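Local coordinates for protein response regulator (Caulobacter vibrioides, PDB 3N0R) that probably acts in the general stress response as a phosphorylatable switch, its receiver domain controlling a sigma-like domain that serves as an anti-anti-sigma factor, at residues A174-L179 against K260-E265; A160-I165 against G184-D189; H50-A55 against R78-I83; A113-Q118 against L137-G142. The protein carries 1 engineered substitution. All blocks are in the same frame, centred on the assembly; numbering follows the deposited sequence.

In the fold
Contacts 1 and 2 lie in the receiver domain, contacts 3 and 4 in the sigma-like part of the chain. Contacts 1 and 2 have centres 14 Å apart. Helix 170-182, which carries one side of contact 1, packs on the strands of contact 2: Ile176 CG2 touches Ile165 CG2 at 3.7 Å. Contact 1 also holds Lys260, which forms a salt bridge with Asp212, the predicted phosphorylation site, unmodified here. Contacts 3 and 4, with centres 16 Å apart, join through His81, whose CE1 lies 3.1 Å from Gln118 OE1. The two pairs do not touch. Contacts 1 and 3 have centres 30 Å apart, and the nearest atoms of contacts 2 and 4 are about 11 Å apart.

Contact 1 (A174-L179 against K260-E265); sequences ADIEAL and KPFQPE
The ring of Phe262 is the bump of this contact, and helix 174-179 supplies the hollow. Asp175, Ile176 and Leu179 line that hollow, spread over about one helical turn. Asp175 meets the ring edge near its plane, with CB 3.7 Å from Phe262 CD2. Ile176 presses its CB on Phe262 CE2 at 3.8 Å. In the conformer described, CD1 of Ile176 sits over the centre of one ring face, a CH-pi contact 11° off the normal; a second conformer was deposited, so this detail is less certain. Leu179 closes the hollow at the base of the ring, its CD1 3.7 Å from Phe262 CB. The other branch reaches the next bump: Leu179 CD2 lies 3.9 Å from Pro264 CB. Phe262 has CG anti to its carbonyl carbon (chi1 -54°), which carries the ring into the helix side. No direct hydrogen bond joins the segments, but one water bridges them, donating to Asp175 OD2 at 2.9 Å and accepting from Phe262 N at 3.0 Å.

The segment 260-265 leads from the last strand of the receiver sheet into helix 264-277. It begins with Lys260 and a cis peptide before Pro261, as is usual in receiver domains. Lys260 NZ forms salt bridges with Glu169 and Asp212. Ile176 packs on Ile165 of strand 162-166 and, with Leu179, on Val267 of helix 264-277.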
loop_
_atom_site.group_PDB
_atom_site.type_symbol
_atom_site.label_atom_id
_atom_site.label_comp_id
_atom_site.label_asym_id
_atom_site.label_seq_id
_atom_site.Cartn_x
_atom_site.Cartn_y
_atom_site.Cartn_z
ATOM N N ALA A 174 -18.298 -11.534 0.713
ATOM C CA ALA A 174 -18.015 -12.831 0.101
ATOM C C ALA A 174 -16.820 -12.753 -0.850
ATOM O O ALA A 174 -16.010 -13.683 -0.902
ATOM C CB ALA A 174 -19.238 -13.350 -0.625
ATOM N N ASP A 175 -16.712 -11.654 -1.597
ATOM C CA ASP A 175 -15.603 -11.467 -2.527
ATOM C C ASP A 175 -14.285 -11.434 -1.767
ATOM O O ASP A 175 -13.305 -12.059 -2.180
ATOM C CB ASP A 175 -15.705 -10.135 -3.275
ATOM C CG ASP A 175 -16.747 -10.121 -4.372
ATOM O OD1 ASP A 175 -17.249 -11.187 -4.783
ATOM O OD2 ASP A 175 -17.051 -9.003 -4.845
ATOM N N ILE A 176 -14.228 -10.669 -0.678
ATOM C CA ILE A 176 -12.970 -10.561 0.038
ATOM C C ILE A 176 -12.622 -11.867 0.766
ATOM O O ILE A 176 -11.458 -12.243 0.819
ATOM C CB ILE A 176 -12.893 -9.294 0.943
ATOM C CG1 ILE A 176 -11.449 -9.034 1.386
ATOM C CG2 ILE A 176 -13.788 -9.412 2.140
ATOM C CD1 ILE A 176 -10.490 -8.728 0.249
ATOM N N GLU A 177 -13.624 -12.577 1.284
ATOM C CA GLU A 177 -13.360 -13.892 1.867
ATOM C C GLU A 177 -12.719 -14.818 0.829
ATOM O O GLU A 177 -11.773 -15.554 1.127
ATOM C CB GLU A 177 -14.642 -14.532 2.415
ATOM C CG GLU A 177 -14.441 -15.949 2.985
ATOM C CD GLU A 177 -14.569 -17.049 1.929
ATOM O OE1 GLU A 177 -15.126 -16.794 0.838
ATOM O OE2 GLU A 177 -14.102 -18.183 2.183
ATOM N N ALA A 178 -13.230 -14.777 -0.397
ATOM C CA ALA A 178 -12.713 -15.647 -1.445
ATOM C C ALA A 178 -11.260 -15.313 -1.753
ATOM O O ALA A 178 -10.422 -16.205 -1.887
ATOM C CB ALA A 178 -13.562 -15.534 -2.698
ATOM N N LEU A 179 -10.960 -14.020 -1.850
ATOM C CA LEU A 179 -9.598 -13.598 -2.149
ATOM C C LEU A 179 -8.641 -13.983 -1.015
ATOM O O LEU A 179 -7.536 -14.462 -1.257
ATOM C CB LEU A 179 -9.554 -12.096 -2.437
ATOM C CG LEU A 179 -10.276 -11.694 -3.729
ATOM C CD1 LEU A 179 -10.305 -10.177 -3.874
ATOM C CD2 LEU A 179 -9.606 -12.323 -4.935
ATOM N N LYS A 260 -12.813 -1.275 -2.991
ATOM C CA LYS A 260 -13.901 -2.111 -3.500
ATOM C C LYS A 260 -14.585 -1.334 -4.631
ATOM O O LYS A 260 -14.727 -0.119 -4.535
ATOM C CB LYS A 260 -14.895 -2.461 -2.382
ATOM C CG LYS A 260 -15.501 -1.249 -1.678
ATOM C CD LYS A 260 -16.600 -1.630 -0.688
ATOM C CE LYS A 260 -17.157 -0.390 -0.004
ATOM N NZ LYS A 260 -18.270 -0.710 0.934
ATOM N N PRO A 261 -14.987 -2.017 -5.721
ATOM C CA PRO A 261 -14.841 -3.459 -5.974
ATOM C C PRO A 261 -13.379 -3.875 -6.148
ATOM O O PRO A 261 -12.545 -3.068 -6.552
ATOM C CB PRO A 261 -15.609 -3.664 -7.283
ATOM C CG PRO A 261 -15.536 -2.345 -7.970
ATOM C CD PRO A 261 -15.576 -1.313 -6.876
ATOM N N PHE A 262 -13.090 -5.141 -5.864
ATOM C CA PHE A 262 -11.717 -5.607 -5.732
ATOM C C PHE A 262 -11.051 -5.971 -7.046
ATOM O O PHE A 262 -11.636 -6.638 -7.887
ATOM C CB PHE A 262 -11.668 -6.807 -4.780
ATOM C CG PHE A 262 -12.295 -6.531 -3.446
ATOM C CD1 PHE A 262 -11.767 -5.562 -2.615
ATOM C CD2 PHE A 262 -13.423 -7.221 -3.035
ATOM C CE1 PHE A 262 -12.342 -5.291 -1.382
ATOM C CE2 PHE A 262 -14.009 -6.958 -1.800
ATOM C CZ PHE A 262 -13.466 -5.983 -0.975
ATOM N N GLN A 263 -9.806 -5.534 -7.202
ATOM C CA GLN A 263 -8.915 -6.107 -8.196
ATOM C C GLN A 263 -7.998 -7.018 -7.406
ATOM O O GLN A 263 -7.300 -6.549 -6.514
ATOM C CB GLN A 263 -8.104 -5.023 -8.898
ATOM C CG GLN A 263 -8.893 -4.245 -9.932
ATOM C CD GLN A 263 -8.027 -3.281 -10.712
ATOM O OE1 GLN A 263 -7.430 -2.365 -10.144
ATOM N NE2 GLN A 263 -7.944 -3.486 -12.024
ATOM N N PRO A 264 -8.012 -8.324 -7.711
ATOM C CA PRO A 264 -7.314 -9.325 -6.892
ATOM C C PRO A 264 -5.851 -9.014 -6.579
ATOM O O PRO A 264 -5.435 -9.231 -5.445
ATOM C CB PRO A 264 -7.426 -10.602 -7.729
ATOM C CG PRO A 264 -8.687 -10.422 -8.494
ATOM C CD PRO A 264 -8.764 -8.951 -8.814
ATOM N N GLU A 265 -5.079 -8.531 -7.547
ATOM C CA GLU A 265 -3.660 -8.315 -7.291
ATOM C C GLU A 265 -3.424 -7.226 -6.255
ATOM O O GLU A 265 -2.430 -7.269 -5.533
ATOM C CB GLU A 265 -2.900 -8.011 -8.583
ATOM C CG GLU A 265 -2.680 -9.230 -9.475
ATOM C CD GLU A 265 -1.662 -10.209 -8.894
ATOM O OE1 GLU A 265 -0.447 -9.920 -8.969
ATOM O OE2 GLU A 265 -2.073 -11.269 -8.369
HETATM O O HOH W 1 -15.610 -6.680 -5.721
#

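Contact 2 (A160-I165 against G184-D189)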
loop_
_atom_site.group_PDB
_atom_site.type_symbol
_atom_site.label_atom_id
_atom_site.label_comp_id
_atom_site.label_asym_id
_atom_site.label_seq_id
_atom_site.Cartn_x
_atom_site.Cartn_y
_atom_site.Cartn_z
ATOM N N ALA A 160 0.428 -18.680 6.621
ATOM C CA ALA A 160 -1.022 -18.590 6.753
ATOM C C ALA A 160 -1.365 -17.996 8.110
ATOM O O ALA A 160 -0.785 -18.372 9.137
ATOM C CB ALA A 160 -1.660 -19.966 6.612
ATOM N N THR A 161 -2.325 -17.091 8.121
ATOM C CA THR A 161 -2.765 -16.523 9.377
ATOM C C THR A 161 -4.281 -16.501 9.456
ATOM O O THR A 161 -4.979 -16.828 8.486
ATOM C CB THR A 161 -2.156 -15.128 9.602
ATOM O OG1 THR A 161 -2.380 -14.699 10.952
ATOM C CG2 THR A 161 -2.714 -14.120 8.612
ATOM N N GLU A 162 -4.780 -16.143 10.630
ATOM C CA GLU A 162 -6.211 -16.041 10.851
ATOM C C GLU A 162 -6.681 -14.628 10.555
ATOM O O GLU A 162 -6.088 -13.658 11.028
ATOM C CB GLU A 162 -6.546 -16.416 12.294
ATOM C CG GLU A 162 -6.254 -17.864 12.615
ATOM C CD GLU A 162 -6.655 -18.245 14.023
ATOM O OE1 GLU A 162 -7.239 -17.397 14.730
ATOM O OE2 GLU A 162 -6.385 -19.398 14.420
ATOM N N VAL A 163 -7.743 -14.523 9.768
ATOM C CA VAL A 163 -8.215 -13.237 9.281
ATOM C C VAL A 163 -9.661 -12.993 9.671
ATOM O O VAL A 163 -10.527 -13.848 9.450
ATOM C CB VAL A 163 -8.081 -13.163 7.747
ATOM C CG1 VAL A 163 -8.510 -11.802 7.244
ATOM C CG2 VAL A 163 -6.643 -13.468 7.337
ATOM N N LEU A 164 -9.919 -11.818 10.243
ATOM C CA LEU A 164 -11.283 -11.350 10.507
ATOM C C LEU A 164 -11.652 -10.302 9.466
ATOM O O LEU A 164 -10.869 -9.380 9.195
ATOM C CB LEU A 164 -11.358 -10.723 11.904
ATOM C CG LEU A 164 -12.655 -9.990 12.245
ATOM C CD1 LEU A 164 -13.840 -10.957 12.267
ATOM C CD2 LEU A 164 -12.526 -9.297 13.592
ATOM N N ILE A 165 -12.831 -10.455 8.872
ATOM C CA ILE A 165 -13.351 -9.467 7.935
ATOM C C ILE A 165 -14.513 -8.734 8.600
ATOM O O ILE A 165 -15.376 -9.370 9.200
ATOM C CB ILE A 165 -13.830 -10.155 6.632
ATOM C CG1 ILE A 165 -12.648 -10.814 5.914
ATOM C CG2 ILE A 165 -14.554 -9.156 5.720
ATOM C CD1 ILE A 165 -13.045 -11.837 4.902
ATOM N N GLY A 184 -4.336 -18.501 0.796
ATOM C CA GLY A 184 -3.930 -19.512 1.753
ATOM C C GLY A 184 -4.224 -19.182 3.206
ATOM O O GLY A 184 -3.866 -19.965 4.089
ATOM N N HIS A 185 -4.882 -18.054 3.464
ATOM C CA HIS A 185 -5.175 -17.662 4.838
ATOM C C HIS A 185 -6.499 -18.242 5.315
ATOM O O HIS A 185 -7.305 -18.721 4.521
ATOM C CB HIS A 185 -5.154 -16.140 4.978
ATOM C CG HIS A 185 -3.813 -15.546 4.693
ATOM N ND1 HIS A 185 -2.703 -15.843 5.452
ATOM C CD2 HIS A 185 -3.395 -14.700 3.722
ATOM C CE1 HIS A 185 -1.656 -15.203 4.959
ATOM N NE2 HIS A 185 -2.051 -14.496 3.914
ATOM N N ASP A 186 -6.719 -18.182 6.624
ATOM C CA ASP A 186 -7.886 -18.789 7.254
ATOM C C ASP A 186 -8.821 -17.700 7.751
ATOM O O ASP A 186 -8.510 -17.009 8.715
ATOM C CB ASP A 186 -7.402 -19.643 8.435
ATOM C CG ASP A 186 -8.526 -20.308 9.200
ATOM O OD1 ASP A 186 -9.621 -20.511 8.634
ATOM O OD2 ASP A 186 -8.295 -20.653 10.381
ATOM N N VAL A 187 -9.959 -17.539 7.096
ATOM C CA VAL A 187 -10.949 -16.568 7.540
ATOM C C VAL A 187 -11.709 -17.156 8.707
ATOM O O VAL A 187 -12.390 -18.160 8.562
ATOM C CB VAL A 187 -11.917 -16.178 6.408
ATOM C CG1 VAL A 187 -13.048 -15.286 6.930
ATOM C CG2 VAL A 187 -11.143 -15.461 5.307
ATOM N N THR A 188 -11.580 -16.539 9.872
ATOM C CA THR A 188 -12.215 -17.090 11.059
ATOM C C THR A 188 -13.597 -16.503 11.346
ATOM O O THR A 188 -14.364 -17.102 12.080
ATOM C CB THR A 188 -11.332 -16.925 12.279
ATOM O OG1 THR A 188 -11.034 -15.537 12.440
ATOM C CG2 THR A 188 -10.034 -17.724 12.115
ATOM N N ASP A 189 -13.910 -15.335 10.785
ATOM C CA ASP A 189 -15.271 -14.810 10.859
ATOM C C ASP A 189 -15.423 -13.632 9.910
ATOM O O ASP A 189 -14.434 -13.049 9.449
ATOM C CB ASP A 189 -15.651 -14.391 12.289
ATOM C CG ASP A 189 -17.149 -14.548 12.585
ATOM O OD1 ASP A 189 -17.959 -14.792 11.668
ATOM O OD2 ASP A 189 -17.523 -14.431 13.771
HETATM O O HOH W 2 -9.110 -15.097 14.319
#
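His185 has CG anti to its carbonyl carbon (chi1 -63°), and a chi2 of -62° turns ND1 to the backbone of Thr161. Thr161 N donates to His185 ND1 at 3.0 Å, in the ring plane. The imidazole thus acts as an acceptor for the main chain just before strand 162-165. Asp186 N then binds Thr161 O in a nearly straight bond of 2.9 Å. Val163 N follows with Asp186 O at 2.8 Å, and Val163 O takes Thr188 N at 2.9 Å. Ile165 N to Asp189 O, 3.1 Å, ends the series.

These are parallel strands of a beta-alpha-beta unit of the receiver fold, linked by helix 170-182. Gly184 ends that helix in a Schellman motif, with positive phi. Val163, Ile165 and Val187 pack against the linking helix, and Ile165 CD1 touches Val187 CG1 at 4.0 Å. Glu162 and Asp186 lie side by side on the other face, their carboxylate planes 83° apart. Glu162 OE1 forms a salt bridge with Arg204, which probably eases the nearness of the two like charges. A water also donates to Glu162 OE1 and binds Thr188 OG1 at 2.7 Å. Thr188 CG2 packs on Glu162 CB at 3.7 Å.

Contact 3 (H50-A55 against R78-I83)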
loop_
_atom_site.group_PDB
_atom_site.type_symbol
_atom_site.label_atom_id
_atom_site.label_comp_id
_atom_site.label_asym_id
_atom_site.label_seq_id
_atom_site.Cartn_x
_atom_site.Cartn_y
_atom_site.Cartn_z
ATOM N N HIS A 50 5.157 12.001 4.050
ATOM C CA HIS A 50 6.244 12.958 4.065
ATOM C C HIS A 50 7.079 12.833 2.791
ATOM O O HIS A 50 7.452 13.835 2.174
ATOM C CB HIS A 50 7.109 12.727 5.294
ATOM C CG HIS A 50 8.175 13.759 5.478
ATOM N ND1 HIS A 50 9.384 13.469 6.066
ATOM C CD2 HIS A 50 8.208 15.081 5.181
ATOM C CE1 HIS A 50 10.123 14.565 6.117
ATOM N NE2 HIS A 50 9.427 15.560 5.596
ATOM N N TYR A 51 7.377 11.597 2.394
ATOM C CA TYR A 51 8.220 11.402 1.222
ATOM C C TYR A 51 7.525 11.965 -0.024
ATOM O O TYR A 51 8.172 12.566 -0.894
ATOM C CB TYR A 51 8.562 9.919 1.034
ATOM C CG TYR A 51 9.514 9.328 2.058
ATOM C CD1 TYR A 51 10.028 10.085 3.111
ATOM C CD2 TYR A 51 9.908 8.000 1.957
ATOM C CE1 TYR A 51 10.902 9.527 4.030
ATOM C CE2 TYR A 51 10.771 7.440 2.872
ATOM C CZ TYR A 51 11.269 8.209 3.904
ATOM O OH TYR A 51 12.129 7.648 4.825
ATOM N N VAL A 52 6.210 11.775 -0.108
ATOM C CA VAL A 52 5.463 12.331 -1.221
ATOM C C VAL A 52 5.470 13.869 -1.192
ATOM O O VAL A 52 5.658 14.519 -2.224
ATOM C CB VAL A 52 4.022 11.795 -1.253
ATOM C CG1 VAL A 52 3.179 12.569 -2.264
ATOM C CG2 VAL A 52 4.026 10.313 -1.563
ATOM N N ARG A 53 5.269 14.458 -0.015
ATOM C CA ARG A 53 5.248 15.910 0.099
ATOM C C ARG A 53 6.574 16.518 -0.367
ATOM O O ARG A 53 6.589 17.537 -1.066
ATOM C CB ARG A 53 4.930 16.330 1.535
ATOM C CG ARG A 53 4.669 17.818 1.693
ATOM C CD ARG A 53 4.208 18.153 3.102
ATOM N NE ARG A 53 5.220 17.839 4.110
ATOM C CZ ARG A 53 6.210 18.659 4.452
ATOM N NH1 ARG A 53 6.330 19.840 3.860
ATOM N NH2 ARG A 53 7.084 18.299 5.384
ATOM N N VAL A 54 7.685 15.892 0.010
ATOM C CA VAL A 54 9.000 16.368 -0.400
ATOM C C VAL A 54 9.136 16.326 -1.924
ATOM O O VAL A 54 9.624 17.286 -2.538
ATOM C CB VAL A 54 10.111 15.541 0.261
ATOM C CG1 VAL A 54 11.463 15.816 -0.411
ATOM C CG2 VAL A 54 10.160 15.833 1.770
ATOM N N ALA A 55 8.708 15.225 -2.546
ATOM C CA ALA A 55 8.781 15.122 -4.007
ATOM C C ALA A 55 7.921 16.200 -4.682
ATOM O O ALA A 55 8.345 16.833 -5.660
ATOM C CB ALA A 55 8.352 13.735 -4.461
ATOM N N ARG A 78 8.788 8.166 -11.099
ATOM C CA ARG A 78 10.216 8.170 -11.382
ATOM C C ARG A 78 10.951 9.199 -10.516
ATOM O O ARG A 78 12.009 8.910 -9.959
ATOM C CB ARG A 78 10.447 8.425 -12.870
ATOM C CG ARG A 78 11.895 8.460 -13.282
ATOM C CD ARG A 78 12.017 8.616 -14.796
ATOM N NE ARG A 78 13.409 8.632 -15.231
ATOM C CZ ARG A 78 13.807 8.868 -16.476
ATOM N NH1 ARG A 78 12.913 9.111 -17.427
ATOM N NH2 ARG A 78 15.099 8.857 -16.772
ATOM N N VAL A 79 10.392 10.400 -10.399
ATOM C CA VAL A 79 10.973 11.429 -9.541
ATOM C C VAL A 79 11.020 10.960 -8.082
ATOM O O VAL A 79 12.033 11.118 -7.400
ATOM C CB VAL A 79 10.203 12.759 -9.688
ATOM C CG1 VAL A 79 10.497 13.691 -8.524
ATOM C CG2 VAL A 79 10.561 13.407 -11.029
ATOM N N PHE A 80 9.921 10.378 -7.607
ATOM C CA PHE A 80 9.874 9.851 -6.246
ATOM C C PHE A 80 11.006 8.841 -6.018
ATOM O O PHE A 80 11.690 8.874 -4.999
ATOM C CB PHE A 80 8.516 9.193 -6.010
ATOM C CG PHE A 80 8.326 8.664 -4.614
ATOM C CD1 PHE A 80 8.772 7.392 -4.276
ATOM C CD2 PHE A 80 7.716 9.438 -3.633
ATOM C CE1 PHE A 80 8.600 6.897 -2.997
ATOM C CE2 PHE A 80 7.528 8.944 -2.349
ATOM C CZ PHE A 80 7.982 7.686 -2.022
ATOM N N HIS A 81 11.217 7.958 -6.992
ATOM C CA HIS A 81 12.281 6.966 -6.894
ATOM C C HIS A 81 13.683 7.567 -6.939
ATOM O O HIS A 81 14.588 7.087 -6.261
ATOM C CB HIS A 81 12.105 5.909 -7.979
ATOM C CG HIS A 81 11.154 4.826 -7.596
ATOM N ND1 HIS A 81 11.571 3.524 -7.432
ATOM C CD2 HIS A 81 9.830 4.842 -7.304
ATOM C CE1 HIS A 81 10.547 2.777 -7.061
ATOM N NE2 HIS A 81 9.481 3.550 -6.956
ATOM N N ALA A 82 13.877 8.603 -7.750
ATOM C CA ALA A 82 15.167 9.300 -7.793
ATOM C C ALA A 82 15.507 9.910 -6.432
ATOM O O ALA A 82 16.653 9.849 -5.973
ATOM C CB ALA A 82 15.157 10.385 -8.877
ATOM N N ILE A 83 14.508 10.511 -5.790
ATOM C CA ILE A 83 14.724 11.156 -4.504
ATOM C C ILE A 83 14.961 10.139 -3.389
ATOM O O ILE A 83 15.903 10.294 -2.614
ATOM C CB ILE A 83 13.553 12.089 -4.126
ATOM C CG1 ILE A 83 13.460 13.248 -5.127
ATOM C CG2 ILE A 83 13.718 12.617 -2.713
ATOM C CD1 ILE A 83 12.179 14.074 -5.015
#
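Tyr51 O is held by two donors, while the side chain of the same residue packs on Phe80. Ala55 N reaches this oxygen at 3.2 Å as the usual bond of helix 50-55. The second donor is Trp84 NE1, from the end of the partner helix, so a side-chain bond ties the two helices beside an otherwise apolar contact. The Trp84 ring also stacks on Tyr51, and it meets Phe80 with the planes at about 45°.

Phe80 has CG anti to its backbone N (chi1 -177°). This sends the ring across to helix 50-55. Its CE2 comes to 3.7 Å from Tyr51 CB and 3.8 Å from Val52 CG2. The Val52 side chain runs roughly perpendicular to that of Phe80. Phe80 CZ lies near the edge of the Tyr51 ring, whose hydroxyl end leads away from the partner helix.

The helices belong to the sigma2-like part of PhyR, an all-helical bundle. Their axes pass 9.8 Å apart and cross at 106°. Helix 31-42 packs on the same side chains: its Ile34 touches both Val52 and Phe80.

Ala55 is the small residue at the crossing. Its CA is 5.8 Å from that of Phe80, and its CB is a looser 4.4 Å from Phe80 CD2. Ile83 covers it from the next turn of helix 78-83. CD1 of Ile83 comes to 3.7 Å from Ala55 CA, and the same methyl also reaches Ala55 CB.

Contact 4 (A113-Q118 against L137-G142)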
loop_
_atom_site.group_PDB
_atom_site.type_symbol
_atom_site.label_atom_id
_atom_site.label_comp_id
_atom_site.label_asym_id
_atom_site.label_seq_id
_atom_site.Cartn_x
_atom_site.Cartn_y
_atom_site.Cartn_z
ATOM N N ALA A 113 12.344 -2.143 1.956
ATOM C CA ALA A 113 11.808 -1.807 0.641
ATOM C C ALA A 113 12.813 -2.077 -0.477
ATOM O O ALA A 113 13.209 -1.160 -1.194
ATOM C CB ALA A 113 11.345 -0.345 0.614
ATOM N N PRO A 114 13.230 -3.343 -0.636
ATOM C CA PRO A 114 14.169 -3.655 -1.719
ATOM C C PRO A 114 13.510 -3.462 -3.080
ATOM O O PRO A 114 12.273 -3.378 -3.191
ATOM C CB PRO A 114 14.479 -5.137 -1.487
ATOM C CG PRO A 114 13.226 -5.670 -0.849
ATOM C CD PRO A 114 12.779 -4.557 0.072
ATOM N N ARG A 115 14.335 -3.385 -4.117
ATOM C CA ARG A 115 13.833 -3.162 -5.468
ATOM C C ARG A 115 12.806 -4.208 -5.896
ATOM O O ARG A 115 11.860 -3.889 -6.605
ATOM C CB ARG A 115 14.983 -3.016 -6.476
ATOM C CG ARG A 115 15.577 -1.602 -6.439
ATOM C CD ARG A 115 16.842 -1.421 -7.227
ATOM N NE ARG A 115 16.689 -1.610 -8.666
ATOM C CZ ARG A 115 16.255 -0.699 -9.538
ATOM N NH1 ARG A 115 15.828 0.509 -9.155
ATOM N NH2 ARG A 115 16.232 -1.019 -10.821
ATOM N N SER A 116 12.965 -5.451 -5.453
ATOM C CA SER A 116 11.977 -6.476 -5.794
ATOM C C SER A 116 10.588 -6.085 -5.293
ATOM O O SER A 116 9.590 -6.234 -6.001
ATOM C CB SER A 116 12.382 -7.826 -5.208
ATOM O OG SER A 116 12.605 -7.710 -3.815
ATOM N N ARG A 117 10.527 -5.587 -4.065
ATOM C CA ARG A 117 9.245 -5.218 -3.480
ATOM C C ARG A 117 8.655 -3.973 -4.141
ATOM O O ARG A 117 7.440 -3.885 -4.339
ATOM C CB ARG A 117 9.379 -5.009 -1.975
ATOM C CG ARG A 117 8.056 -4.976 -1.254
ATOM C CD ARG A 117 7.264 -6.283 -1.394
ATOM N NE ARG A 117 8.009 -7.457 -0.942
ATOM C CZ ARG A 117 7.753 -8.144 0.173
ATOM N NH1 ARG A 117 6.755 -7.792 0.980
ATOM N NH2 ARG A 117 8.494 -9.203 0.475
ATOM N N GLN A 118 9.514 -3.031 -4.519
ATOM C CA GLN A 118 9.070 -1.878 -5.283
ATOM C C GLN A 118 8.423 -2.333 -6.590
ATOM O O GLN A 118 7.339 -1.884 -6.931
ATOM C CB GLN A 118 10.252 -0.960 -5.586
ATOM C CG GLN A 118 10.918 -0.378 -4.360
ATOM C CD GLN A 118 12.272 0.198 -4.688
ATOM O OE1 GLN A 118 12.472 0.736 -5.774
ATOM N NE2 GLN A 118 13.218 0.077 -3.764
ATOM N N LEU A 137 11.789 2.379 -12.224
ATOM C CA LEU A 137 12.944 1.762 -11.572
ATOM C C LEU A 137 14.245 2.000 -12.332
ATOM O O LEU A 137 15.324 1.717 -11.816
ATOM C CB LEU A 137 12.711 0.256 -11.437
ATOM C CG LEU A 137 11.564 -0.111 -10.501
ATOM C CD1 LEU A 137 11.130 -1.547 -10.755
ATOM C CD2 LEU A 137 11.991 0.091 -9.064
ATOM N N ASP A 138 14.147 2.496 -13.563
ATOM C CA ASP A 138 15.320 2.680 -14.421
ATOM C C ASP A 138 16.052 1.359 -14.686
ATOM O O ASP A 138 17.265 1.252 -14.494
ATOM C CB ASP A 138 16.267 3.725 -13.820
ATOM C CG ASP A 138 17.307 4.215 -14.809
ATOM O OD1 ASP A 138 17.116 4.031 -16.031
ATOM O OD2 ASP A 138 18.317 4.796 -14.362
ATOM N N CYS A 139 15.307 0.354 -15.137
ATOM C CA CYS A 139 15.893 -0.935 -15.483
ATOM C C CYS A 139 15.221 -1.464 -16.739
ATOM O O CYS A 139 14.301 -0.841 -17.261
ATOM C CB CYS A 139 15.738 -1.929 -14.321
ATOM S SG CYS A 139 14.037 -2.413 -13.940
ATOM N N ASP A 140 15.678 -2.610 -17.234
ATOM C CA ASP A 140 15.060 -3.183 -18.424
ATOM C C ASP A 140 13.905 -4.135 -18.099
ATOM O O ASP A 140 13.616 -4.415 -16.931
ATOM C CB ASP A 140 16.088 -3.778 -19.414
ATOM C CG ASP A 140 16.725 -5.077 -18.937
ATOM O OD1 ASP A 140 16.273 -5.677 -17.952
ATOM O OD2 ASP A 140 17.693 -5.521 -19.587
ATOM N N PHE A 141 13.220 -4.592 -19.140
ATOM C CA PHE A 141 12.037 -5.423 -18.965
ATOM C C PHE A 141 12.364 -6.724 -18.235
ATOM O O PHE A 141 11.659 -7.128 -17.307
ATOM C CB PHE A 141 11.403 -5.722 -20.324
ATOM C CG PHE A 141 10.089 -6.436 -20.233
ATOM C CD1 PHE A 141 10.029 -7.819 -20.263
ATOM C CD2 PHE A 141 8.909 -5.719 -20.123
ATOM C CE1 PHE A 141 8.810 -8.472 -20.185
ATOM C CE2 PHE A 141 7.690 -6.365 -20.046
ATOM C CZ PHE A 141 7.642 -7.742 -20.067
ATOM N N GLY A 142 13.436 -7.382 -18.654
ATOM C CA GLY A 142 13.833 -8.631 -18.029
ATOM C C GLY A 142 14.090 -8.478 -16.539
ATOM O O GLY A 142 13.726 -9.333 -15.728
#
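A side chain here grips a helix end: Arg115, in the first turn of helix 115-125, binds the carbonyl of Leu137, where helix 130-137 stops. The helices lie in the sigma-like domain of PhyR. Helix 130-137, the turn after it and helix 141-156 are consistent with the helix-turn-helix of sigma region 4. The contact therefore joins the preceding helix to the turn of that motif.

Leu137 O accepts two bonds from one guanidinium, each of 3.0 Å: from Arg115 NH1 and from Arg115 NH2. Both bonds lie close to the guanidinium plane. They differ at the acceptor. NH1 sits in the carbonyl plane, on a lone pair, while NH2 stands 43° above that plane. A positive group at the C-terminal end of a helix probably also suits the helix dipole. A bend at chi3 (64°) of Arg115 swings the guanidinium to this oxygen. The Arg115 and Leu137 side chains run alongside in opposite directions, which lays Leu137 CD2 over one face of the guanidinium. Cys139 CB comes to its edge, 3.6 Å from Arg115 NH2.

Gln118 flanks the same leucine. Its OE1 is 3.4 Å from Leu137 CD2. The amide is held by its other end, since Gln118 NE2 donates to Ala113 O at 2.9 Å, with the acceptor in the amide plane. His81 of helix 72-84 packs on both Gln118 and Leu137. Beyond the turn, Asp140 is the N-cap of helix 141-156, and its OD1 accepts from Glu143 N.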